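Local coordinates for D-2-hydroxyacid dehydrogensase protein (Ketogulonicigenium vulgare, PDB 4LSW) that probably catalyses the NAD(P)-dependent interconversion of D-2-hydroxyacids and 2-oxoacids, at residues P19-A22 and H27-F30; A22-H27 and D299-H304; E123-S128 and G135-K140; A110-Q115 and V198-V203. All coordinates share one frame; numbering follows the deposited sequence.

Contact 1: residues P19-A22 and H27-F30; sequences PLDA and HRLF
D21, near the end of helix 14-23, and R28, at the end of strand 25-28, face each other edge on in a salt bridge at the protein surface. The carboxylate and guanidinium planes lie only 11° apart, so the two flat groups are nearly coplanar although the side chains that carry them cross at about a right angle. NH2 of R28 gives its hydrogen to OD2 of D21 at 2.9 Å, on the syn side of that oxygen and close to the guanidinium plane. The bond is somewhat bent, at 144°. The other oxygen is reached through water: one molecule donates to OD1 of D21 at 2.7 Å and accepts from NE of R28 at 2.8 Å, so that both carboxylate oxygens are tied to the arginine. R28 spans the gap because its chain runs fully extended from CG to NE (chi3 -177°). With an alanine in place of D21, R28 would probably lose both the direct bond and the water bridge, and its guanidinium would be set freer to turn, with its bond to E31 remaining. That glutamate forms a second salt bridge, with NH1 of R28. The contact ties the last two elements of the beta-alpha-beta unit formed by strand 5-8, helix 14-23 and strand 25-28, the last of which is an outermost strand of its sheet.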
loop_
_atom_site.group_PDB
_atom_site.type_symbol
_atom_site.label_atom_id
_atom_site.label_comp_id
_atom_site.label_asym_id
_atom_site.label_seq_id
_atom_site.Cartn_x
_atom_site.Cartn_y
_atom_site.Cartn_z
ATOM N N PRO A 19 22.734 -4.909 9.777
ATOM C CA PRO A 19 23.265 -6.072 9.048
ATOM C C PRO A 19 23.694 -5.765 7.614
ATOM O O PRO A 19 24.549 -6.465 7.063
ATOM C CB PRO A 19 22.098 -7.068 9.053
ATOM C CG PRO A 19 20.893 -6.261 9.356
ATOM C CD PRO A 19 21.343 -5.131 10.215
ATOM N N LEU A 20 23.106 -4.738 7.015
ATOM C CA LEU A 20 23.562 -4.293 5.700
ATOM C C LEU A 20 25.004 -3.799 5.765
ATOM O O LEU A 20 25.839 -4.187 4.941
ATOM C CB LEU A 20 22.645 -3.198 5.141
ATOM C CG LEU A 20 21.353 -3.655 4.456
ATOM C CD1 LEU A 20 20.408 -2.483 4.258
ATOM C CD2 LEU A 20 21.679 -4.304 3.126
ATOM N N ASP A 21 25.292 -2.945 6.747
ATOM C CA ASP A 21 26.635 -2.384 6.901
ATOM C C ASP A 21 27.658 -3.435 7.300
ATOM O O ASP A 21 28.840 -3.297 6.998
ATOM C CB ASP A 21 26.630 -1.235 7.909
ATOM C CG ASP A 21 26.160 0.068 7.294
ATOM O OD1 ASP A 21 26.536 0.347 6.133
ATOM O OD2 ASP A 21 25.417 0.804 7.968
ATOM N N ALA A 22 27.197 -4.496 7.955
ATOM C CA ALA A 22 28.090 -5.576 8.379
ATOM C C ALA A 22 28.537 -6.462 7.217
ATOM O O ALA A 22 29.651 -6.995 7.221
ATOM C CB ALA A 22 27.433 -6.417 9.461
ATOM N N HIS A 27 27.445 2.657 0.454
ATOM C CA HIS A 27 27.562 4.082 0.196
ATOM C C HIS A 27 26.177 4.714 0.272
ATOM O O HIS A 27 25.277 4.348 -0.484
ATOM C CB HIS A 27 28.207 4.305 -1.170
ATOM C CG HIS A 27 29.541 3.637 -1.306
ATOM N ND1 HIS A 27 30.678 4.128 -0.707
ATOM C CD2 HIS A 27 29.904 2.498 -1.941
ATOM C CE1 HIS A 27 31.697 3.326 -0.983
ATOM N NE2 HIS A 27 31.252 2.327 -1.721
ATOM N N ARG A 28 26.015 5.657 1.197
ATOM C CA ARG A 28 24.724 6.296 1.434
ATOM C C ARG A 28 24.604 7.563 0.611
ATOM O O ARG A 28 25.094 8.613 1.016
ATOM C CB ARG A 28 24.565 6.629 2.914
ATOM C CG ARG A 28 24.728 5.428 3.821
ATOM C CD ARG A 28 24.542 5.812 5.270
ATOM N NE ARG A 28 24.757 4.672 6.154
ATOM C CZ ARG A 28 24.422 4.656 7.440
ATOM N NH1 ARG A 28 23.850 5.719 7.995
ATOM N NH2 ARG A 28 24.656 3.574 8.171
ATOM N N LEU A 29 23.946 7.468 -0.538
ATOM C CA LEU A 29 23.825 8.614 -1.424
ATOM C C LEU A 29 23.004 9.720 -0.750
ATOM O O LEU A 29 23.214 10.912 -1.002
ATOM C CB LEU A 29 23.204 8.190 -2.763
ATOM C CG LEU A 29 23.285 9.225 -3.884
ATOM C CD1 LEU A 29 24.725 9.618 -4.123
ATOM C CD2 LEU A 29 22.652 8.680 -5.162
ATOM N N PHE A 30 22.108 9.315 0.143
ATOM C CA PHE A 30 21.210 10.246 0.826
ATOM C C PHE A 30 21.890 11.008 1.965
ATOM O O PHE A 30 21.258 11.831 2.634
ATOM C CB PHE A 30 19.987 9.499 1.357
ATOM C CG PHE A 30 20.316 8.437 2.375
ATOM C CD1 PHE A 30 20.649 7.146 1.975
ATOM C CD2 PHE A 30 20.272 8.722 3.733
ATOM C CE1 PHE A 30 20.943 6.167 2.916
ATOM C CE2 PHE A 30 20.570 7.751 4.674
ATOM C CZ PHE A 30 20.902 6.473 4.267
HETATM O O HOH W 1 26.857 2.900 5.411
#

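Contact 2: residues A22-H27 and D299-H304; sequences AAFTVH and DNLTAH
F24 packs against L301 where the connection between helix 14-23 and strand 25-28, part of a beta-alpha-beta unit, meets the long helix 287-306. The unit belongs to the mixed sheet that lies apart from the nucleotide-binding domain, and helix 287-306 returns from far along the chain to cover it. F24 is the first residue to leave helical geometry after helix 14-23, and the placing of its CG opposite the carbonyl carbon (chi1 -55°) turns the ring toward the incoming helix. The contact is purely apolar and made by the far end of the ring: CZ of F24 lies 3.9 Å from CB of L301, and CE2 of F24 is 4.0 Å from the same carbon. CB thus sits beside one corner of the phenyl group, neither squarely over its face nor in its plane. The ring edge continues toward the backbone of the helix, with T302 N near the ring plane and 4.3 Å from CZ of F24. T302 lends a little cover at the margin of the contact, while its hydroxyl bonds to the carbonyl oxygen of R298 one turn earlier. On the sheet side, F24 touches I6 of strand 5-8 and L301 touches L70 and S72 of strand 70-74, so the pair fills part of the layer between helix and sheet. The ring of F305 also meets that of F24, their planes at about 50°. Within F24's own segment, CB of A23 lies over one face of the F24 ring, 4.0 Å above its plane and over its centre.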
loop_
_atom_site.group_PDB
_atom_site.type_symbol
_atom_site.label_atom_id
_atom_site.label_comp_id
_atom_site.label_asym_id
_atom_site.label_seq_id
_atom_site.Cartn_x
_atom_site.Cartn_y
_atom_site.Cartn_z
ATOM N N ALA A 22 27.197 -4.496 7.955
ATOM C CA ALA A 22 28.090 -5.576 8.379
ATOM C C ALA A 22 28.537 -6.462 7.217
ATOM O O ALA A 22 29.651 -6.995 7.221
ATOM C CB ALA A 22 27.433 -6.417 9.461
ATOM N N ALA A 23 27.659 -6.633 6.234
ATOM C CA ALA A 23 27.939 -7.517 5.109
ATOM C C ALA A 23 28.488 -6.790 3.886
ATOM O O ALA A 23 29.202 -7.389 3.080
ATOM C CB ALA A 23 26.690 -8.291 4.724
ATOM N N PHE A 24 28.136 -5.519 3.728
ATOM C CA PHE A 24 28.458 -4.801 2.499
ATOM C C PHE A 24 29.205 -3.515 2.775
ATOM O O PHE A 24 29.184 -3.018 3.894
ATOM C CB PHE A 24 27.172 -4.480 1.719
ATOM C CG PHE A 24 26.338 -5.686 1.419
ATOM C CD1 PHE A 24 26.818 -6.674 0.573
ATOM C CD2 PHE A 24 25.076 -5.839 1.984
ATOM C CE1 PHE A 24 26.062 -7.802 0.293
ATOM C CE2 PHE A 24 24.313 -6.965 1.707
ATOM C CZ PHE A 24 24.804 -7.945 0.860
ATOM N N THR A 25 29.862 -2.984 1.745
ATOM C CA THR A 25 30.406 -1.634 1.796
ATOM C C THR A 25 29.311 -0.730 1.252
ATOM O O THR A 25 29.111 -0.656 0.043
ATOM C CB THR A 25 31.664 -1.504 0.931
ATOM O OG1 THR A 25 32.656 -2.425 1.398
ATOM C CG2 THR A 25 32.228 -0.083 0.981
ATOM N N VAL A 26 28.587 -0.077 2.156
ATOM C CA VAL A 26 27.382 0.656 1.781
ATOM C C VAL A 26 27.658 2.141 1.659
ATOM O O VAL A 26 28.035 2.807 2.632
ATOM C CB VAL A 26 26.261 0.442 2.803
ATOM C CG1 VAL A 26 24.998 1.211 2.392
ATOM C CG2 VAL A 26 25.966 -1.040 2.966
ATOM N N HIS A 27 27.445 2.657 0.454
ATOM C CA HIS A 27 27.562 4.082 0.196
ATOM C C HIS A 27 26.177 4.714 0.272
ATOM O O HIS A 27 25.277 4.348 -0.484
ATOM C CB HIS A 27 28.207 4.305 -1.170
ATOM C CG HIS A 27 29.541 3.637 -1.306
ATOM N ND1 HIS A 27 30.678 4.128 -0.707
ATOM C CD2 HIS A 27 29.904 2.498 -1.941
ATOM C CE1 HIS A 27 31.697 3.326 -0.983
ATOM N NE2 HIS A 27 31.252 2.327 -1.721
ATOM N N ASP A 299 17.831 -10.522 2.193
ATOM C CA ASP A 299 18.021 -11.887 1.703
ATOM C C ASP A 299 18.232 -11.947 0.188
ATOM O O ASP A 299 18.972 -12.792 -0.305
ATOM C CB ASP A 299 16.868 -12.808 2.126
ATOM C CG ASP A 299 16.871 -13.109 3.615
ATOM O OD1 ASP A 299 17.897 -12.858 4.282
ATOM O OD2 ASP A 299 15.840 -13.608 4.114
ATOM N N ASN A 300 17.591 -11.040 -0.547
ATOM C CA ASN A 300 17.819 -10.948 -1.983
ATOM C C ASN A 300 19.243 -10.522 -2.294
ATOM O O ASN A 300 19.882 -11.095 -3.175
ATOM C CB ASN A 300 16.819 -9.995 -2.650
ATOM C CG ASN A 300 15.473 -10.646 -2.899
ATOM O OD1 ASN A 300 15.345 -11.524 -3.751
ATOM N ND2 ASN A 300 14.461 -10.212 -2.161
ATOM N N LEU A 301 19.734 -9.520 -1.568
ATOM C CA LEU A 301 21.103 -9.061 -1.766
ATOM C C LEU A 301 22.101 -10.170 -1.420
ATOM O O LEU A 301 23.052 -10.423 -2.169
ATOM C CB LEU A 301 21.373 -7.791 -0.950
ATOM C CG LEU A 301 20.663 -6.530 -1.450
ATOM C CD1 LEU A 301 20.683 -5.449 -0.380
ATOM C CD2 LEU A 301 21.311 -6.031 -2.744
ATOM N N THR A 302 21.859 -10.843 -0.301
ATOM C CA THR A 302 22.732 -11.918 0.156
ATOM C C THR A 302 22.776 -13.035 -0.877
ATOM O O THR A 302 23.853 -13.517 -1.249
ATOM C CB THR A 302 22.257 -12.475 1.508
ATOM O OG1 THR A 302 22.288 -11.427 2.485
ATOM C CG2 THR A 302 23.156 -13.622 1.970
ATOM N N ALA A 303 21.600 -13.430 -1.349
ATOM C CA ALA A 303 21.497 -14.480 -2.347
ATOM C C ALA A 303 22.232 -14.099 -3.628
ATOM O O ALA A 303 22.971 -14.902 -4.192
ATOM C CB ALA A 303 20.036 -14.785 -2.636
ATOM N N HIS A 304 22.047 -12.866 -4.080
ATOM C CA HIS A 304 22.692 -12.423 -5.310
ATOM C C HIS A 304 24.213 -12.556 -5.260
ATOM O O HIS A 304 24.821 -13.127 -6.166
ATOM C CB HIS A 304 22.327 -10.970 -5.627
ATOM C CG HIS A 304 23.063 -10.419 -6.805
ATOM N ND1 HIS A 304 22.702 -10.694 -8.109
ATOM C CD2 HIS A 304 24.164 -9.634 -6.881
ATOM C CE1 HIS A 304 23.537 -10.093 -8.931
ATOM N NE2 HIS A 304 24.442 -9.448 -8.211
#

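Contact 3: residues E123-S128 and G135-K140; sequences ETWARS and GLYPLK
One hydrogen bond joins helix 119-128 to the loop beyond helix 130-133: the indole NE1 of W125 donates to the carbonyl oxygen O of G135 at 2.9 Å. It is nearly straight, at 163°, and the acceptor lies almost exactly in the indole plane, which helps to hold the indole in this rotation. G135 is where the chain leaves helix 130-133, with a positive phi; a CB at these backbone angles would collide with the carbonyl oxygen of the residue before, which favours glycine. The two consecutive helices and the loop after them form a surface excursion of the nucleotide-binding region, leading on to strand 147-151, the first strand of the parallel sheet in chain order. Aromatic and apolar packing makes up the remainder. CB of Y137 stands over the five-membered ring of W125 in a CH-pi contact, 4.1 Å from its centroid. On the same residue, CD1 approaches CG of W125 to 3.6 Å, over the indole face but toward its rim. The two rings are turned obliquely, at 53°, and so are neither stacked nor edge to face. The Y137 ring swings alongside the indole because its CG lies opposite the backbone N (chi1 -170°). Within the helix segment, R127 grips E123 side-on: NE of R127 reaches OE2 of E123, and NH2 of R127 reaches OE1, each at 2.8 Å.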
loop_
_atom_site.group_PDB
_atom_site.type_symbol
_atom_site.label_atom_id
_atom_site.label_comp_id
_atom_site.label_asym_id
_atom_site.label_seq_id
_atom_site.Cartn_x
_atom_site.Cartn_y
_atom_site.Cartn_z
ATOM N N GLU A 123 -14.405 6.679 22.037
ATOM C CA GLU A 123 -13.252 6.818 22.925
ATOM C C GLU A 123 -13.273 8.208 23.549
ATOM O O GLU A 123 -13.243 8.345 24.772
ATOM C CB GLU A 123 -11.951 6.610 22.147
ATOM C CG GLU A 123 -10.971 5.652 22.801
ATOM C CD GLU A 123 -10.245 6.247 23.992
ATOM O OE1 GLU A 123 -9.731 5.459 24.810
ATOM O OE2 GLU A 123 -10.179 7.492 24.105
ATOM N N THR A 124 -13.347 9.227 22.692
ATOM C CA THR A 124 -13.421 10.623 23.134
ATOM C C THR A 124 -14.598 10.828 24.087
ATOM O O THR A 124 -14.472 11.541 25.085
ATOM C CB THR A 124 -13.546 11.598 21.936
ATOM O OG1 THR A 124 -12.439 11.428 21.045
ATOM C CG2 THR A 124 -13.589 13.058 22.410
ATOM N N TRP A 125 -15.731 10.195 23.787
ATOM C CA TRP A 125 -16.930 10.315 24.612
ATOM C C TRP A 125 -16.665 9.880 26.055
ATOM O O TRP A 125 -17.024 10.580 27.004
ATOM C CB TRP A 125 -18.078 9.504 24.005
ATOM C CG TRP A 125 -19.435 9.878 24.509
ATOM C CD1 TRP A 125 -20.216 9.170 25.373
ATOM C CD2 TRP A 125 -20.183 11.054 24.163
ATOM N NE1 TRP A 125 -21.403 9.837 25.595
ATOM C CE2 TRP A 125 -21.403 10.996 24.863
ATOM C CE3 TRP A 125 -19.935 12.150 23.327
ATOM C CZ2 TRP A 125 -22.372 11.993 24.755
ATOM C CZ3 TRP A 125 -20.896 13.138 23.223
ATOM C CH2 TRP A 125 -22.101 13.051 23.932
ATOM N N ALA A 126 -16.018 8.733 26.221
ATOM C CA ALA A 126 -15.708 8.241 27.556
ATOM C C ALA A 126 -14.562 9.042 28.169
ATOM O O ALA A 126 -14.625 9.439 29.338
ATOM C CB ALA A 126 -15.355 6.752 27.495
ATOM N N ARG A 127 -13.527 9.299 27.372
ATOM C CA ARG A 127 -12.324 9.966 27.874
ATOM C C ARG A 127 -12.592 11.395 28.347
ATOM O O ARG A 127 -12.100 11.807 29.401
ATOM C CB ARG A 127 -11.204 9.945 26.829
ATOM C CG ARG A 127 -9.848 10.406 27.356
ATOM C CD ARG A 127 -8.717 10.082 26.383
ATOM N NE ARG A 127 -8.598 8.639 26.158
ATOM C CZ ARG A 127 -7.888 7.821 26.927
ATOM N NH1 ARG A 127 -7.225 8.300 27.969
ATOM N NH2 ARG A 127 -7.839 6.522 26.653
ATOM N N SER A 128 -13.380 12.139 27.573
ATOM C CA SER A 128 -13.674 13.542 27.878
ATOM C C SER A 128 -14.589 13.690 29.083
ATOM O O SER A 128 -14.640 14.757 29.701
ATOM C CB SER A 128 -14.348 14.211 26.678
ATOM O OG SER A 128 -15.660 13.694 26.510
ATOM N N GLY A 135 -24.690 11.519 28.835
ATOM C CA GLY A 135 -25.435 10.285 28.691
ATOM C C GLY A 135 -24.871 9.415 27.584
ATOM O O GLY A 135 -23.684 9.478 27.279
ATOM N N LEU A 136 -25.740 8.606 26.991
ATOM C CA LEU A 136 -25.378 7.625 25.964
ATOM C C LEU A 136 -24.666 8.211 24.741
ATOM O O LEU A 136 -25.065 9.252 24.224
ATOM C CB LEU A 136 -26.648 6.927 25.477
ATOM C CG LEU A 136 -26.814 5.413 25.548
ATOM C CD1 LEU A 136 -27.768 5.020 26.675
ATOM C CD2 LEU A 136 -27.311 4.890 24.202
ATOM N N TYR A 137 -23.632 7.519 24.264
ATOM C CA TYR A 137 -23.081 7.772 22.936
ATOM C C TYR A 137 -24.181 7.373 21.960
ATOM O O TYR A 137 -24.896 6.402 22.198
ATOM C CB TYR A 137 -21.827 6.912 22.720
ATOM C CG TYR A 137 -20.997 7.230 21.492
ATOM C CD1 TYR A 137 -20.448 8.491 21.294
ATOM C CD2 TYR A 137 -20.721 6.242 20.549
ATOM C CE1 TYR A 137 -19.673 8.766 20.177
ATOM C CE2 TYR A 137 -19.956 6.507 19.440
ATOM C CZ TYR A 137 -19.433 7.763 19.250
ATOM O OH TYR A 137 -18.666 8.021 18.137
ATOM N N PRO A 138 -24.348 8.142 20.871
ATOM C CA PRO A 138 -25.392 7.798 19.901
ATOM C C PRO A 138 -25.222 6.382 19.344
ATOM O O PRO A 138 -24.089 5.916 19.187
ATOM C CB PRO A 138 -25.183 8.829 18.784
ATOM C CG PRO A 138 -24.537 10.000 19.467
ATOM C CD PRO A 138 -23.627 9.373 20.501
ATOM N N LEU A 139 -26.339 5.715 19.078
ATOM C CA LEU A 139 -26.319 4.399 18.446
ATOM C C LEU A 139 -25.647 4.464 17.081
ATOM O O LEU A 139 -25.863 5.403 16.305
ATOM C CB LEU A 139 -27.728 3.828 18.327
ATOM C CG LEU A 139 -28.493 3.586 19.632
ATOM C CD1 LEU A 139 -29.896 3.070 19.345
ATOM C CD2 LEU A 139 -27.741 2.599 20.496
ATOM N N LYS A 140 -24.810 3.470 16.797
ATOM C CA LYS A 140 -24.097 3.415 15.525
ATOM C C LYS A 140 -24.632 2.283 14.637
ATOM O O LYS A 140 -25.755 1.818 14.836
ATOM C CB LYS A 140 -22.585 3.341 15.776
ATOM C CG LYS A 140 -22.077 4.546 16.580
ATOM C CD LYS A 140 -22.111 5.831 15.738
ATOM C CE LYS A 140 -21.972 7.074 16.609
ATOM N NZ LYS A 140 -21.783 8.306 15.796
#

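Contact 4: residues A110-Q115 and V198-V203; sequences AMMLAQ and VDFLFV
The sulfur of M112 meets two phenylalanine rings in different ways, lying over the face of F200 and at the edge of F202. SD of M112 sits 3.9 Å from the centroid of the F200 ring and 22° off its normal, displaced toward the rim. The same SD is 3.6 Å from CZ of F202, near the plane of that ring. Both are Met-aromatic contacts, and in each the side chains cross at about a right angle. The thioether is brought there by a chain that runs straight from the helix through CG and SD (chi1 168°, chi2 -172°) and bends only at the methyl. On the way, CG of M112 comes 3.5 Å from CD1 of F200, and CB of M112 lies 3.8 Å from CZ of F202. A serine replacing F200 would probably open a gap beneath the thioether and deprive the sulfur of its aromatic face. V143 and L164 also touch M112, while M228 and M169 lie against F200. All three contact residues are buried between helix 101-116 and strand 200-203, a central strand of the parallel sheet, an arrangement typical of the helix-covered sheet of a Rossmann fold.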
loop_
_atom_site.group_PDB
_atom_site.type_symbol
_atom_site.label_atom_id
_atom_site.label_comp_id
_atom_site.label_asym_id
_atom_site.label_seq_id
_atom_site.Cartn_x
_atom_site.Cartn_y
_atom_site.Cartn_z
ATOM N N ALA A 110 -10.342 -3.429 10.186
ATOM C CA ALA A 110 -10.397 -2.672 11.431
ATOM C C ALA A 110 -10.975 -1.282 11.216
ATOM O O ALA A 110 -11.731 -0.782 12.042
ATOM C CB ALA A 110 -9.030 -2.570 12.039
ATOM N N MET A 111 -10.598 -0.666 10.102
ATOM C CA MET A 111 -11.086 0.657 9.747
ATOM C C MET A 111 -12.587 0.678 9.478
ATOM O O MET A 111 -13.289 1.585 9.918
ATOM C CB MET A 111 -10.319 1.190 8.532
ATOM C CG MET A 111 -8.883 1.603 8.878
ATOM S SD MET A 111 -7.807 1.841 7.447
ATOM C CE MET A 111 -8.601 3.219 6.599
ATOM N N MET A 112 -13.081 -0.311 8.741
ATOM C CA MET A 112 -14.517 -0.442 8.521
ATOM C C MET A 112 -15.260 -0.525 9.851
ATOM O O MET A 112 -16.237 0.189 10.074
ATOM C CB MET A 112 -14.837 -1.691 7.687
ATOM C CG MET A 112 -16.327 -2.033 7.679
ATOM S SD MET A 112 -16.741 -3.608 6.907
ATOM C CE MET A 112 -15.892 -4.705 8.023
ATOM N N LEU A 113 -14.765 -1.378 10.749
ATOM C CA LEU A 113 -15.405 -1.552 12.043
ATOM C C LEU A 113 -15.366 -0.266 12.860
ATOM O O LEU A 113 -16.367 0.130 13.451
ATOM C CB LEU A 113 -14.729 -2.687 12.821
ATOM C CG LEU A 113 -15.027 -4.100 12.310
ATOM C CD1 LEU A 113 -13.932 -5.037 12.782
ATOM C CD2 LEU A 113 -16.382 -4.546 12.830
ATOM N N ALA A 114 -14.205 0.379 12.890
ATOM C CA ALA A 114 -14.040 1.606 13.664
ATOM C C ALA A 114 -14.955 2.730 13.184
ATOM O O ALA A 114 -15.536 3.440 13.996
ATOM C CB ALA A 114 -12.588 2.057 13.658
ATOM N N GLN A 115 -15.091 2.886 11.868
ATOM C CA GLN A 115 -15.956 3.923 11.332
ATOM C C GLN A 115 -17.419 3.568 11.537
ATOM O O GLN A 115 -18.212 4.395 11.996
ATOM C CB GLN A 115 -15.658 4.157 9.849
ATOM C CG GLN A 115 -16.464 5.304 9.246
ATOM C CD GLN A 115 -16.265 6.619 9.971
ATOM O OE1 GLN A 115 -15.180 6.907 10.484
ATOM N NE2 GLN A 115 -17.317 7.425 10.023
ATOM N N VAL A 198 -23.832 -2.965 -2.302
ATOM C CA VAL A 198 -23.126 -3.188 -1.028
ATOM C C VAL A 198 -23.210 -2.017 -0.061
ATOM O O VAL A 198 -23.486 -0.886 -0.463
ATOM C CB VAL A 198 -21.640 -3.589 -1.222
ATOM C CG1 VAL A 198 -21.529 -4.797 -2.108
ATOM C CG2 VAL A 198 -20.828 -2.418 -1.791
ATOM N N ASP A 199 -22.948 -2.305 1.215
ATOM C CA ASP A 199 -22.959 -1.317 2.270
ATOM C C ASP A 199 -21.553 -0.804 2.585
ATOM O O ASP A 199 -21.394 0.289 3.119
ATOM C CB ASP A 199 -23.589 -1.927 3.527
ATOM C CG ASP A 199 -24.973 -2.489 3.258
ATOM O OD1 ASP A 199 -25.847 -1.682 2.897
ATOM O OD2 ASP A 199 -25.189 -3.720 3.376
ATOM N N PHE A 200 -20.543 -1.602 2.249
ATOM C CA PHE A 200 -19.146 -1.291 2.517
ATOM C C PHE A 200 -18.374 -1.688 1.277
ATOM O O PHE A 200 -18.555 -2.797 0.783
ATOM C CB PHE A 200 -18.620 -2.128 3.695
ATOM C CG PHE A 200 -19.415 -1.988 4.960
ATOM C CD1 PHE A 200 -19.129 -0.973 5.862
ATOM C CD2 PHE A 200 -20.439 -2.881 5.258
ATOM C CE1 PHE A 200 -19.852 -0.847 7.050
ATOM C CE2 PHE A 200 -21.174 -2.750 6.440
ATOM C CZ PHE A 200 -20.875 -1.743 7.335
ATOM N N LEU A 201 -17.547 -0.789 0.754
ATOM C CA LEU A 201 -16.737 -1.091 -0.433
ATOM C C LEU A 201 -15.262 -0.907 -0.117
ATOM O O LEU A 201 -14.836 0.191 0.271
ATOM C CB LEU A 201 -17.109 -0.166 -1.599
ATOM C CG LEU A 201 -16.324 -0.350 -2.898
ATOM C CD1 LEU A 201 -16.580 -1.723 -3.496
ATOM C CD2 LEU A 201 -16.681 0.746 -3.902
ATOM N N PHE A 202 -14.493 -1.975 -0.258
ATOM C CA PHE A 202 -13.057 -1.921 -0.015
ATOM C C PHE A 202 -12.331 -1.732 -1.330
ATOM O O PHE A 202 -12.570 -2.478 -2.281
ATOM C CB PHE A 202 -12.581 -3.229 0.631
ATOM C CG PHE A 202 -13.044 -3.406 2.047
ATOM C CD1 PHE A 202 -14.317 -3.904 2.324
ATOM C CD2 PHE A 202 -12.216 -3.059 3.101
ATOM C CE1 PHE A 202 -14.752 -4.066 3.630
ATOM C CE2 PHE A 202 -12.650 -3.223 4.411
ATOM C CZ PHE A 202 -13.913 -3.725 4.671
ATOM N N VAL A 203 -11.435 -0.755 -1.382
ATOM C CA VAL A 203 -10.628 -0.539 -2.575
ATOM C C VAL A 203 -9.252 -1.144 -2.345
ATOM O O VAL A 203 -8.456 -0.642 -1.535
ATOM C CB VAL A 203 -10.509 0.944 -2.911
ATOM C CG1 VAL A 203 -9.735 1.122 -4.210
ATOM C CG2 VAL A 203 -11.890 1.549 -3.029
#

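In the fold
The four contacts fall into two groups, one in each domain. Contacts 1 and 2, with centres about 9 Å apart, share helix 14-23 and strand 25-28 and touch one another, belonging to the domain with the mixed sheet. Contacts 3 and 4 lie within the nucleotide-binding domain, about 21 Å apart between centres, on the consecutive helices 119-128 and 101-116. Between groups, centres are about 41 to 52 Å apart. Along the chain, contact 1 closes first; contact 2 spans both later contacts, and contact 4 spans contact 3. Helix 287-306 thus brings the chain back to its first domain after the Rossmann-type domain is complete, as in related D-2-hydroxyacid dehydrogenases.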